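PDB 5WIX: p-47 protein from Clostridium botulinum E1 str. 'BoNT E Beluga', which is of unknown function but has a TULIP-domain fold resembling bactericidal/permeability-increasing protein, so a role in lipid binding is conceivable though not established. Local coordinates for residues A[254-259]-A[281-286]; A[296-301]-A[317-322]; A[334-339]-A[386-391]. All blocks are in the same frame, centred on the assembly; numbering follows the deposited sequence.

Contact 1 of 3, residues A[254-259]-A[281-286]; sequences SNMGSN and NTLNWY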
ATOM      1  N   SER A 254      17.397  11.370  12.319  1.00 45.15           N
ATOM      2  CA  SER A 254      17.231  12.042  13.597  1.00 50.75           C
ATOM      3  C   SER A 254      17.798  11.141  14.669  1.00 57.16           C
ATOM      4  O   SER A 254      17.438  11.250  15.839  1.00 58.30           O
ATOM      5  CB  SER A 254      15.758  12.323  13.901  1.00 71.39           C
ATOM      6  OG  SER A 254      15.139  11.196  14.527  1.00 77.28           O
ATOM      7  N   ASN A 255      18.645  10.207  14.260  1.00 60.41           N
ATOM      8  CA  ASN A 255      19.232   9.297  15.226  1.00 67.93           C
ATOM      9  C   ASN A 255      20.724   9.538  15.361  1.00 71.42           C
ATOM     10  O   ASN A 255      21.442   8.681  15.906  1.00 71.82           O
ATOM     11  CB  ASN A 255      18.991   7.844  14.827  1.00 42.82           C
ATOM     12  CG  ASN A 255      18.784   6.953  16.030  1.00 57.16           C
ATOM     13  OD1 ASN A 255      18.071   7.339  16.980  1.00 46.80           O
ATOM     14  ND2 ASN A 255      19.418   5.762  16.020  1.00 42.98           N
ATOM     15  N   MET A 256      21.183  10.690  14.863  1.00 58.89           N
ATOM     16  CA  MET A 256      22.613  10.911  14.710  1.00 69.20           C
ATOM     17  C   MET A 256      23.120  12.224  15.324  1.00 74.59           C
ATOM     18  O   MET A 256      24.154  12.762  14.922  1.00 81.78           O
ATOM     19  CB  MET A 256      22.976  10.842  13.220  1.00 54.88           C
ATOM     20  CG  MET A 256      22.903   9.446  12.668  1.00 66.74           C
ATOM     21  SD  MET A 256      23.376   9.354  10.916  1.00 78.05           S
ATOM     22  CE  MET A 256      22.696  10.889  10.369  1.00 46.44           C
ATOM     23  N   GLY A 257      22.416  12.733  16.320  1.00 62.98           N
ATOM     24  CA  GLY A 257      22.812  14.001  16.905  1.00 64.13           C
ATOM     25  C   GLY A 257      22.134  15.238  16.337  1.00 73.77           C
ATOM     26  O   GLY A 257      21.468  15.205  15.301  1.00 92.44           O
ATOM     27  N   SER A 258      22.341  16.354  17.020  1.00 79.35           N
ATOM     28  CA  SER A 258      21.592  17.573  16.766  1.00 70.29           C
ATOM     29  C   SER A 258      22.030  18.327  15.522  1.00 74.27           C
ATOM     30  O   SER A 258      21.351  19.282  15.119  1.00 71.84           O
ATOM     31  CB  SER A 258      21.690  18.492  17.983  1.00 68.88           C
ATOM     32  OG  SER A 258      22.833  18.157  18.758  1.00 88.79           O
ATOM     33  N   ASN A 259      23.143  17.932  14.903  1.00 73.74           N
ATOM     34  CA  ASN A 259      23.555  18.652  13.695  1.00 86.93           C
ATOM     35  C   ASN A 259      23.332  17.809  12.457  1.00 92.42           C
ATOM     36  O   ASN A 259      23.932  18.048  11.399  1.00 92.91           O
ATOM     37  CB  ASN A 259      25.013  19.103  13.780  1.00 85.00           C
ATOM     38  CG  ASN A 259      25.280  19.947  15.006  1.00 72.04           C
ATOM     39  OD1 ASN A 259      24.559  20.921  15.282  1.00 58.32           O
ATOM     40  ND2 ASN A 259      26.301  19.559  15.775  1.00 62.35           N
ATOM     41  N   ASN A 281      25.171  16.167   2.019  1.00 92.36           N
ATOM     42  CA  ASN A 281      26.352  16.923   2.409  1.00 86.45           C
ATOM     43  C   ASN A 281      26.978  16.363   3.683  1.00 95.36           C
ATOM     44  O   ASN A 281      26.563  15.301   4.176  1.00 92.33           O
ATOM     45  CB  ASN A 281      25.997  18.395   2.610  1.00 73.65           C
ATOM     46  CG  ASN A 281      24.756  18.586   3.465  1.00 80.45           C
ATOM     47  OD1 ASN A 281      24.550  17.887   4.458  1.00 91.96           O
ATOM     48  ND2 ASN A 281      23.915  19.533   3.072  1.00 80.30           N
ATOM     49  N   THR A 282      27.956  17.091   4.221  1.00 90.24           N
ATOM     50  CA  THR A 282      28.708  16.626   5.376  1.00 72.45           C
ATOM     51  C   THR A 282      27.781  16.443   6.578  1.00 75.55           C
ATOM     52  O   THR A 282      27.016  17.345   6.937  1.00 85.22           O
ATOM     53  CB  THR A 282      29.865  17.600   5.743  1.00 80.52           C
ATOM     54  OG1 THR A 282      30.704  17.829   4.600  1.00 88.34           O
ATOM     55  CG2 THR A 282      30.709  17.022   6.874  1.00 62.20           C
ATOM     56  N   LEU A 283      27.840  15.262   7.185  1.00 63.41           N
ATOM     57  CA  LEU A 283      27.082  14.991   8.396  1.00 82.10           C
ATOM     58  C   LEU A 283      27.927  15.283   9.635  1.00 81.62           C
ATOM     59  O   LEU A 283      28.961  14.643   9.854  1.00 83.31           O
ATOM     60  CB  LEU A 283      26.601  13.534   8.411  1.00 81.03           C
ATOM     61  CG  LEU A 283      26.077  13.031   7.066  1.00 82.83           C
ATOM     62  CD1 LEU A 283      25.738  11.534   7.129  1.00 82.25           C
ATOM     63  CD2 LEU A 283      24.872  13.849   6.625  1.00 80.34           C
ATOM     64  N   ASN A 284      27.494  16.236  10.456  1.00 64.28           N
ATOM     65  CA  ASN A 284      28.288  16.580  11.641  1.00 58.26           C
ATOM     66  C   ASN A 284      27.888  15.757  12.858  1.00 58.68           C
ATOM     67  O   ASN A 284      26.853  16.013  13.504  1.00 60.41           O
ATOM     68  CB  ASN A 284      28.175  18.073  11.938  1.00 53.22           C
ATOM     69  CG  ASN A 284      28.575  18.931  10.742  1.00 64.63           C
ATOM     70  OD1 ASN A 284      29.651  18.760  10.162  1.00 57.53           O
ATOM     71  ND2 ASN A 284      27.687  19.840  10.350  1.00 57.65           N
ATOM     72  N   TRP A 285      28.701  14.748  13.159  1.00 48.70           N
ATOM     73  CA  TRP A 285      28.392  13.880  14.286  1.00 57.88           C
ATOM     74  C   TRP A 285      28.387  14.653  15.592  1.00 59.93           C
ATOM     75  O   TRP A 285      28.997  15.723  15.716  1.00 74.25           O
ATOM     76  CB  TRP A 285      29.386  12.737  14.381  1.00 53.07           C
ATOM     77  CG  TRP A 285      28.845  11.567  15.094  1.00 67.10           C
ATOM     78  CD1 TRP A 285      29.085  11.206  16.382  1.00 81.50           C
ATOM     79  CD2 TRP A 285      27.960  10.586  14.560  1.00 75.11           C
ATOM     80  NE1 TRP A 285      28.408  10.050  16.691  1.00 73.66           N
ATOM     81  CE2 TRP A 285      27.708   9.648  15.584  1.00 79.01           C
ATOM     82  CE3 TRP A 285      27.354  10.407  13.316  1.00 64.77           C
ATOM     83  CZ2 TRP A 285      26.875   8.555  15.404  1.00 71.86           C
ATOM     84  CZ3 TRP A 285      26.527   9.323  13.141  1.00 75.35           C
ATOM     85  CH2 TRP A 285      26.294   8.407  14.181  1.00 72.13           C
ATOM     86  N   TYR A 286      27.696  14.103  16.573  1.00 66.02           N
ATOM     87  CA  TYR A 286      27.692  14.706  17.892  1.00 61.32           C
ATOM     88  C   TYR A 286      28.999  14.402  18.643  1.00 60.97           C
ATOM     89  O   TYR A 286      29.772  13.539  18.241  1.00 56.08           O
ATOM     90  CB  TYR A 286      26.470  14.230  18.683  1.00 62.58           C
ATOM     91  CG  TYR A 286      26.449  12.759  19.019  1.00 60.64           C
ATOM     92  CD1 TYR A 286      27.062  12.283  20.169  1.00 62.28           C
ATOM     93  CD2 TYR A 286      25.791  11.842  18.196  1.00 66.08           C
ATOM     94  CE1 TYR A 286      27.033  10.933  20.492  1.00 87.53           C
ATOM     95  CE2 TYR A 286      25.752  10.485  18.513  1.00 63.23           C
ATOM     96  CZ  TYR A 286      26.370  10.037  19.661  1.00 74.70           C
ATOM     97  OH  TYR A 286      26.356   8.695  19.990  1.00 70.32           O
TER
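Met-256 and Trp-285 carry this contact, in which the loop after helix 240-252 is laid against the short strand 283-284, which pairs with strand 293-307 in one of the antiparallel sheets of this TULIP-fold protein. Their side chains cross at about a right angle, and the pairing is a Met-aromatic contact of the oblique kind: SD stands 5.1 Å from the centroid of the Trp-285 six-membered ring, 69° off its normal. The touching is done at one corner of the indole, where Met-256 CG comes 3.7 Å from Trp-285 CZ3. The thioether chain bends at its last torsion (chi3 -36°), which carries CE toward the leucine of the strand, 4.5 Å from Leu-283 CD1. A long, flexible, unbranched apolar chain suits a place between a corner of the indole and, at longer range, a leucine methyl. Phe-265 also packs on both Met-256 and Leu-283.

No hydrogen bond joins the two segments. The indole N-H is used outside them: Trp-285 NE1 bonds to Ser-386 OG of helix 370-390. Met-256 O lies over one face of the Trp-285 ring, toward its rim, and in the plane of the Tyr-286 ring at its edge.

Gly-257 has a positive phi (94°), a conformation readily adopted by glycine, and having no side chain it can bring its backbone directly against the tyrosine, CA lying 3.9 Å from Tyr-286 CD2. At the exposed end two asparagines meet through their methylenes, Asn-259 CB being 3.8 Å from Asn-284 CB. The same Asn-259 CB also rests 3.6 Å from the backbone oxygen Asn-284 O.

Contact 2 of 3, residues A[296-301]-A[317-322]; sequences YPEIND and SGIVKL
Ser-317 O is gripped by two successive backbone amides, Asn-300 N and Asp-301 N, which makes this a classic beta bulge in the antiparallel hairpin of strands 293-307 and 311-322. The first donor, Asn-300 N, lies 2.7 Å from Ser-317 O, in the carbonyl plane on a lone pair; the second is also in that plane. The extra residue shifts the register by one, and the chain turns a corner at Asp-301. There the side chains add to the backbone pairing. Asp-301 CG sits between the backbone N and the carbonyl carbon (chi1 51°), which sets the carboxylate by Ser-317, and Ser-317 OG donates to Asp-301 OD1 over 2.7 Å, on the syn side but 32° out of the carboxylate plane. Two short polar side chains on the same face of a hydrogen-bonded pair can bond directly across the strands.

Beyond the bulge, Glu-298 and Ile-319 form a hydrogen-bonded pair, with Glu-298 N 2.7 Å from Ile-319 O and Ile-319 N returning a bond to Glu-298 O. Gly-318, fully extended, lets the strands approach closely, its CA making a CA-H...O contact of 3.2 Å with Glu-298 O.

The two faces differ in chemistry. On one, the side chains of Glu-298 and Ile-319 lie side by side, pointing the same way; Ile-319 CD1 rests on Glu-298 CG and reaches along to CD. On the other, Val-320 and Pro-297 pack against helix 370-390, touching Val-379 and Ser-383 respectively. No bond to strand 317-322 uses the nitrogen of Pro-297; its ring meets the valine, CB 3.6 Å from Val-320 CB.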
ATOM      1  N   TYR A 296      34.597  15.216  17.550  1.00 53.63           N
ATOM      2  CA  TYR A 296      33.414  15.532  16.749  1.00 57.44           C
ATOM      3  C   TYR A 296      33.586  15.064  15.326  1.00 69.13           C
ATOM      4  O   TYR A 296      33.826  15.873  14.423  1.00 66.61           O
ATOM      5  CB  TYR A 296      33.136  17.032  16.730  1.00 56.59           C
ATOM      6  CG  TYR A 296      32.657  17.616  18.030  1.00 63.19           C
ATOM      7  CD1 TYR A 296      31.315  17.874  18.233  1.00 69.15           C
ATOM      8  CD2 TYR A 296      33.548  17.921  19.054  1.00 68.93           C
ATOM      9  CE1 TYR A 296      30.864  18.417  19.418  1.00 79.07           C
ATOM     10  CE2 TYR A 296      33.108  18.470  20.258  1.00 66.26           C
ATOM     11  CZ  TYR A 296      31.761  18.718  20.433  1.00 81.27           C
ATOM     12  OH  TYR A 296      31.300  19.259  21.620  1.00 89.28           O
ATOM     13  N   PRO A 297      33.434  13.749  15.106  1.00 66.82           N
ATOM     14  CA  PRO A 297      33.780  13.184  13.797  1.00 56.88           C
ATOM     15  C   PRO A 297      32.808  13.653  12.745  1.00 62.19           C
ATOM     16  O   PRO A 297      31.729  14.117  13.104  1.00 77.43           O
ATOM     17  CB  PRO A 297      33.677  11.684  14.028  1.00 54.01           C
ATOM     18  CG  PRO A 297      32.628  11.565  15.086  1.00 60.96           C
ATOM     19  CD  PRO A 297      32.799  12.755  15.989  1.00 55.20           C
ATOM     20  N   GLU A 298      33.186  13.560  11.473  1.00 63.76           N
ATOM     21  CA  GLU A 298      32.257  13.904  10.404  1.00 71.69           C
ATOM     22  C   GLU A 298      32.281  12.866   9.294  1.00 87.45           C
ATOM     23  O   GLU A 298      33.337  12.562   8.726  1.00101.37           O
ATOM     24  CB  GLU A 298      32.559  15.293   9.843  1.00 63.66           C
ATOM     25  CG  GLU A 298      33.972  15.471   9.377  1.00 83.34           C
ATOM     26  CD  GLU A 298      34.361  16.932   9.245  1.00102.04           C
ATOM     27  OE1 GLU A 298      34.308  17.427   8.096  1.00 94.69           O
ATOM     28  OE2 GLU A 298      34.719  17.573  10.273  1.00 96.43           O
ATOM     29  N   ILE A 299      31.104  12.324   8.995  1.00 69.73           N
ATOM     30  CA  ILE A 299      30.940  11.431   7.862  1.00 72.84           C
ATOM     31  C   ILE A 299      30.797  12.250   6.580  1.00 73.67           C
ATOM     32  O   ILE A 299      29.974  13.168   6.510  1.00 73.18           O
ATOM     33  CB  ILE A 299      29.712  10.517   8.032  1.00 63.62           C
ATOM     34  CG1 ILE A 299      29.825   9.692   9.318  1.00 60.44           C
ATOM     35  CG2 ILE A 299      29.634   9.576   6.862  1.00 57.38           C
ATOM     36  CD1 ILE A 299      28.596   9.746  10.214  1.00 58.24           C
ATOM     37  N   ASN A 300      31.585  11.911   5.565  1.00 70.76           N
ATOM     38  CA  ASN A 300      31.644  12.721   4.353  1.00 89.97           C
ATOM     39  C   ASN A 300      30.802  12.243   3.177  1.00 98.47           C
ATOM     40  O   ASN A 300      30.306  13.071   2.405  1.00 97.28           O
ATOM     41  CB  ASN A 300      33.089  12.843   3.904  1.00100.85           C
ATOM     42  CG  ASN A 300      33.811  13.925   4.638  1.00 97.22           C
ATOM     43  OD1 ASN A 300      33.263  15.010   4.850  1.00 92.31           O
ATOM     44  ND2 ASN A 300      35.038  13.639   5.060  1.00101.33           N
ATOM     45  N   ASP A 301      30.685  10.923   3.015  1.00111.39           N
ATOM     46  CA  ASP A 301      29.683  10.333   2.118  1.00106.19           C
ATOM     47  C   ASP A 301      29.003   9.132   2.791  1.00 92.63           C
ATOM     48  O   ASP A 301      29.636   8.333   3.493  1.00 76.45           O
ATOM     49  CB  ASP A 301      30.292   9.939   0.767  1.00114.20           C
ATOM     50  CG  ASP A 301      31.535   9.089   0.898  1.00136.73           C
ATOM     51  OD1 ASP A 301      31.612   8.248   1.817  1.00142.61           O
ATOM     52  OD2 ASP A 301      32.443   9.262   0.058  1.00149.35           O
ATOM     53  N   SER A 317      31.682   6.798   5.001  1.00103.69           N
ATOM     54  CA  SER A 317      33.077   7.112   5.273  1.00 97.57           C
ATOM     55  C   SER A 317      33.272   8.583   5.626  1.00 95.58           C
ATOM     56  O   SER A 317      32.538   9.457   5.166  1.00 95.40           O
ATOM     57  CB  SER A 317      33.948   6.747   4.083  1.00 85.88           C
ATOM     58  OG  SER A 317      33.916   7.785   3.124  1.00100.14           O
ATOM     59  N   GLY A 318      34.279   8.842   6.449  1.00106.29           N
ATOM     60  CA  GLY A 318      34.565  10.181   6.929  1.00111.60           C
ATOM     61  C   GLY A 318      35.753  10.159   7.870  1.00103.42           C
ATOM     62  O   GLY A 318      36.480   9.168   7.934  1.00 97.98           O
ATOM     63  N   ILE A 319      35.944  11.247   8.606  1.00100.07           N
ATOM     64  CA  ILE A 319      37.117  11.393   9.456  1.00 87.68           C
ATOM     65  C   ILE A 319      36.773  11.964  10.821  1.00 73.75           C
ATOM     66  O   ILE A 319      35.651  12.417  11.051  1.00 75.32           O
ATOM     67  CB  ILE A 319      38.157  12.301   8.803  1.00 86.26           C
ATOM     68  CG1 ILE A 319      37.459  13.473   8.108  1.00 95.45           C
ATOM     69  CG2 ILE A 319      39.000  11.515   7.802  1.00 85.39           C
ATOM     70  CD1 ILE A 319      37.338  14.700   8.955  1.00 96.96           C
ATOM     71  N   VAL A 320      37.752  11.928  11.717  1.00 68.86           N
ATOM     72  CA  VAL A 320      37.627  12.583  13.011  1.00 78.82           C
ATOM     73  C   VAL A 320      38.933  13.287  13.375  1.00 90.01           C
ATOM     74  O   VAL A 320      39.977  12.647  13.511  1.00 94.06           O
ATOM     75  CB  VAL A 320      37.234  11.588  14.120  1.00 59.47           C
ATOM     76  CG1 VAL A 320      38.046  10.315  14.019  1.00 65.94           C
ATOM     77  CG2 VAL A 320      37.410  12.230  15.475  1.00 68.09           C
ATOM     78  N   LYS A 321      38.891  14.610  13.509  1.00 88.19           N
ATOM     79  CA  LYS A 321      40.117  15.355  13.841  1.00 85.68           C
ATOM     80  C   LYS A 321      40.435  15.281  15.336  1.00 73.06           C
ATOM     81  O   LYS A 321      39.533  15.242  16.184  1.00 68.16           O
ATOM     82  CB  LYS A 321      40.004  16.818  13.380  1.00 91.55           C
ATOM     83  CG  LYS A 321      39.946  16.958  11.849  1.00104.79           C
ATOM     84  CD  LYS A 321      39.462  18.331  11.372  1.00101.65           C
ATOM     85  CE  LYS A 321      39.638  18.470   9.854  1.00104.55           C
ATOM     86  NZ  LYS A 321      41.091  18.536   9.458  1.00109.53           N
ATOM     87  N   LEU A 322      41.726  15.233  15.645  1.00 70.89           N
ATOM     88  CA  LEU A 322      42.193  15.209  17.031  1.00 73.20           C
ATOM     89  C   LEU A 322      42.217  16.601  17.651  1.00 71.48           C
ATOM     90  O   LEU A 322      42.998  17.456  17.226  1.00 77.09           O
ATOM     91  CB  LEU A 322      43.588  14.607  17.108  1.00 81.97           C
ATOM     92  CG  LEU A 322      43.621  13.097  16.991  1.00 76.60           C
ATOM     93  CD1 LEU A 322      45.047  12.617  17.173  1.00 87.36           C
ATOM     94  CD2 LEU A 322      42.721  12.552  18.055  1.00 73.61           C
TER

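Contact 3 of 3, residues A[334-339]-A[386-391]; sequences MECITK and SFRDSL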
ATOM      1  N   MET A 334      33.188   2.385   7.369  1.00 95.23           N
ATOM      2  CA  MET A 334      32.331   1.295   7.848  1.00 86.16           C
ATOM      3  C   MET A 334      31.400   0.717   6.777  1.00 80.63           C
ATOM      4  O   MET A 334      30.873   1.447   5.940  1.00 85.79           O
ATOM      5  CB  MET A 334      31.486   1.762   9.035  1.00 71.63           C
ATOM      6  CG  MET A 334      30.713   0.654   9.706  1.00 63.76           C
ATOM      7  SD  MET A 334      30.028   1.133  11.301  1.00 89.87           S
ATOM      8  CE  MET A 334      28.799   2.276  10.706  1.00 53.18           C
ATOM      9  N   GLU A 335      31.222  -0.601   6.799  1.00 92.47           N
ATOM     10  CA  GLU A 335      30.072  -1.234   6.143  1.00 91.63           C
ATOM     11  C   GLU A 335      29.302  -2.022   7.194  1.00 90.11           C
ATOM     12  O   GLU A 335      29.890  -2.802   7.950  1.00 97.27           O
ATOM     13  CB  GLU A 335      30.477  -2.152   4.994  1.00 92.93           C
ATOM     14  CG  GLU A 335      29.257  -2.750   4.265  1.00111.32           C
ATOM     15  CD  GLU A 335      29.601  -3.799   3.205  1.00114.70           C
ATOM     16  OE1 GLU A 335      29.102  -3.687   2.062  1.00116.80           O
ATOM     17  OE2 GLU A 335      30.348  -4.748   3.517  1.00122.45           O
ATOM     18  N   CYS A 336      27.988  -1.819   7.247  1.00 76.46           N
ATOM     19  CA  CYS A 336      27.191  -2.368   8.343  1.00 84.00           C
ATOM     20  C   CYS A 336      25.769  -2.713   7.926  1.00 87.93           C
ATOM     21  O   CYS A 336      24.953  -1.826   7.631  1.00 82.84           O
ATOM     22  CB  CYS A 336      27.150  -1.384   9.517  1.00 67.30           C
ATOM     23  SG  CYS A 336      26.138  -1.936  10.909  1.00 83.00           S
ATOM     24  N   ILE A 337      25.489  -4.013   7.932  1.00 87.10           N
ATOM     25  CA  ILE A 337      24.187  -4.565   7.585  1.00 66.78           C
ATOM     26  C   ILE A 337      23.211  -4.536   8.766  1.00 70.74           C
ATOM     27  O   ILE A 337      23.503  -5.085   9.833  1.00 70.83           O
ATOM     28  CB  ILE A 337      24.344  -5.994   7.121  1.00 82.55           C
ATOM     29  CG1 ILE A 337      25.540  -6.111   6.170  1.00 77.98           C
ATOM     30  CG2 ILE A 337      23.042  -6.493   6.509  1.00105.41           C
ATOM     31  CD1 ILE A 337      25.364  -5.368   4.882  1.00 78.25           C
ATOM     32  N   THR A 338      22.060  -3.893   8.588  1.00 71.23           N
ATOM     33  CA  THR A 338      21.014  -3.953   9.602  1.00 78.57           C
ATOM     34  C   THR A 338      19.811  -4.685   9.032  1.00 85.70           C
ATOM     35  O   THR A 338      19.684  -4.789   7.811  1.00 79.05           O
ATOM     36  CB  THR A 338      20.589  -2.572  10.075  1.00 73.50           C
ATOM     37  OG1 THR A 338      20.143  -1.812   8.946  1.00 84.51           O
ATOM     38  CG2 THR A 338      21.754  -1.872  10.686  1.00 84.86           C
ATOM     39  N   LYS A 339      18.931  -5.168   9.914  1.00 73.92           N
ATOM     40  CA  LYS A 339      17.836  -6.058   9.518  1.00 76.18           C
ATOM     41  C   LYS A 339      16.456  -5.671  10.050  1.00 75.78           C
ATOM     42  O   LYS A 339      16.301  -5.370  11.230  1.00 75.84           O
ATOM     43  CB  LYS A 339      18.148  -7.491   9.968  1.00 87.27           C
ATOM     44  CG  LYS A 339      17.064  -8.502   9.657  1.00 92.90           C
ATOM     45  CD  LYS A 339      17.403  -9.894  10.207  1.00110.06           C
ATOM     46  CE  LYS A 339      16.369 -10.949   9.760  1.00119.37           C
ATOM     47  NZ  LYS A 339      16.640 -12.326  10.278  1.00121.01           N
ATOM     48  N   SER A 386      29.984   4.545  17.530  1.00 81.85           N
ATOM     49  CA  SER A 386      28.913   5.524  17.582  1.00 79.89           C
ATOM     50  C   SER A 386      28.033   5.443  16.347  1.00 67.69           C
ATOM     51  O   SER A 386      26.817   5.497  16.468  1.00 81.79           O
ATOM     52  CB  SER A 386      29.471   6.943  17.721  1.00 67.92           C
ATOM     53  OG  SER A 386      28.580   7.740  18.497  1.00 57.91           O
ATOM     54  N   PHE A 387      28.661   5.296  15.180  1.00 57.03           N
ATOM     55  CA  PHE A 387      27.958   5.232  13.898  1.00 71.54           C
ATOM     56  C   PHE A 387      26.999   4.039  13.820  1.00 74.46           C
ATOM     57  O   PHE A 387      25.766   4.187  13.752  1.00 54.28           O
ATOM     58  CB  PHE A 387      28.954   5.125  12.746  1.00 69.94           C
ATOM     59  CG  PHE A 387      29.824   6.322  12.571  1.00 80.68           C
ATOM     60  CD1 PHE A 387      29.505   7.529  13.173  1.00 84.05           C
ATOM     61  CD2 PHE A 387      30.968   6.243  11.782  1.00 86.87           C
ATOM     62  CE1 PHE A 387      30.318   8.631  12.997  1.00 87.41           C
ATOM     63  CE2 PHE A 387      31.788   7.341  11.598  1.00 69.60           C
ATOM     64  CZ  PHE A 387      31.464   8.535  12.204  1.00 76.00           C
ATOM     65  N   ARG A 388      27.607   2.858  13.799  1.00 67.02           N
ATOM     66  CA  ARG A 388      26.882   1.610  13.905  1.00 75.32           C
ATOM     67  C   ARG A 388      25.722   1.688  14.898  1.00 77.21           C
ATOM     68  O   ARG A 388      24.583   1.407  14.553  1.00 77.62           O
ATOM     69  CB  ARG A 388      27.830   0.486  14.313  1.00 74.55           C
ATOM     70  CG  ARG A 388      27.101  -0.774  14.694  1.00 78.42           C
ATOM     71  CD  ARG A 388      28.050  -1.892  14.993  1.00 76.24           C
ATOM     72  NE  ARG A 388      28.763  -1.643  16.230  1.00 94.42           N
ATOM     73  CZ  ARG A 388      29.869  -2.282  16.589  1.00106.37           C
ATOM     74  NH1 ARG A 388      30.393  -3.211  15.786  1.00 85.28           N
ATOM     75  NH2 ARG A 388      30.451  -1.979  17.748  1.00115.14           N
ATOM     76  N   ASP A 389      26.014   2.112  16.118  1.00 69.50           N
ATOM     77  CA  ASP A 389      25.001   2.180  17.166  1.00 75.04           C
ATOM     78  C   ASP A 389      23.750   2.958  16.709  1.00 72.94           C
ATOM     79  O   ASP A 389      22.627   2.661  17.153  1.00 66.90           O
ATOM     80  CB  ASP A 389      25.598   2.808  18.442  1.00 86.11           C
ATOM     81  CG  ASP A 389      26.423   1.812  19.272  1.00 87.29           C
ATOM     82  OD1 ASP A 389      27.016   0.861  18.699  1.00 82.21           O
ATOM     83  OD2 ASP A 389      26.474   1.992  20.513  1.00 89.38           O
ATOM     84  N   SER A 390      23.944   3.924  15.807  1.00 53.56           N
ATOM     85  CA  SER A 390      22.862   4.830  15.415  1.00 56.15           C
ATOM     86  C   SER A 390      21.994   4.200  14.353  1.00 67.25           C
ATOM     87  O   SER A 390      20.917   4.704  14.056  1.00 69.61           O
ATOM     88  CB  SER A 390      23.405   6.153  14.872  1.00 54.44           C
ATOM     89  OG  SER A 390      23.925   5.959  13.561  1.00 58.24           O
ATOM     90  N   LEU A 391      22.509   3.132  13.750  1.00 59.98           N
ATOM     91  CA  LEU A 391      21.777   2.356  12.767  1.00 61.87           C
ATOM     92  C   LEU A 391      20.819   1.328  13.381  1.00 69.64           C
ATOM     93  O   LEU A 391      20.266   0.506  12.659  1.00 64.19           O
ATOM     94  CB  LEU A 391      22.753   1.617  11.861  1.00 54.12           C
ATOM     95  CG  LEU A 391      23.695   2.550  11.128  1.00 50.30           C
ATOM     96  CD1 LEU A 391      24.533   1.760  10.122  1.00 58.79           C
ATOM     97  CD2 LEU A 391      22.904   3.647  10.432  1.00 59.19           C
TER
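Strand 334-339 and the last turn of helix 370-390 run nearly parallel, their axes 22° apart and 9.7 Å from each other at closest approach. Alternate residues of the strand, Met-334, Cys-336 and Thr-338, direct their side chains at the helix. Met-334 extends with CG anti to the backbone N (chi1 -172°) and then bends at chi3, so that CE arrives 3.5 Å from Phe-387 CB. The Met-334 side chain crosses that of Arg-388 at about a right angle, SD lying 3.8 Å from Arg-388 CB, and the arginine touches the strand with its aliphatic base. Compact Cys-336 fits between neighbours, with SG 4.1 Å from both Arg-388 CG and Leu-391 CD1. Farther along, Thr-338 puts its methyl against Leu-391, CG2 lying 3.4 Å from Leu-391 O and near its CB.

This is the packing of a long helix against a curved sheet, as in TULIP domains. No hydrogen bond crosses it; Ser-390 OG is satisfied within its own turn by Phe-387 O. The buried interface therefore rests on shape and apolar contact, using thioether, thiol, methyl and methylene groups rather than directional polar bonds.

In the fold
All three contacts lie in one half of the elongated chain and serve a single curved sheet with helix 370-390 against it. Contacts 1 and 2 have centres about 11 Å apart; strand 283-284 of contact 1 pairs with strand 293-307 of contact 2, where Leu-283 N to Ile-299 O and Trp-285 N to Pro-297 O, each 3.1 Å, are probable hydrogen bonds. Contact 3, centred about 14 Å from the centre of contact 1, is tied to it by Asn-255 ND2 to Ser-390 O at 2.7 Å. Phe-387 joins all three: its CE1 lies 3.4 Å from Trp-285 CD2 and 3.5 Å from Ile-299 CD1. Contacts 2 and 3, with centres about 15 Å apart, occupy adjoining strands, 311-322 and 328-343.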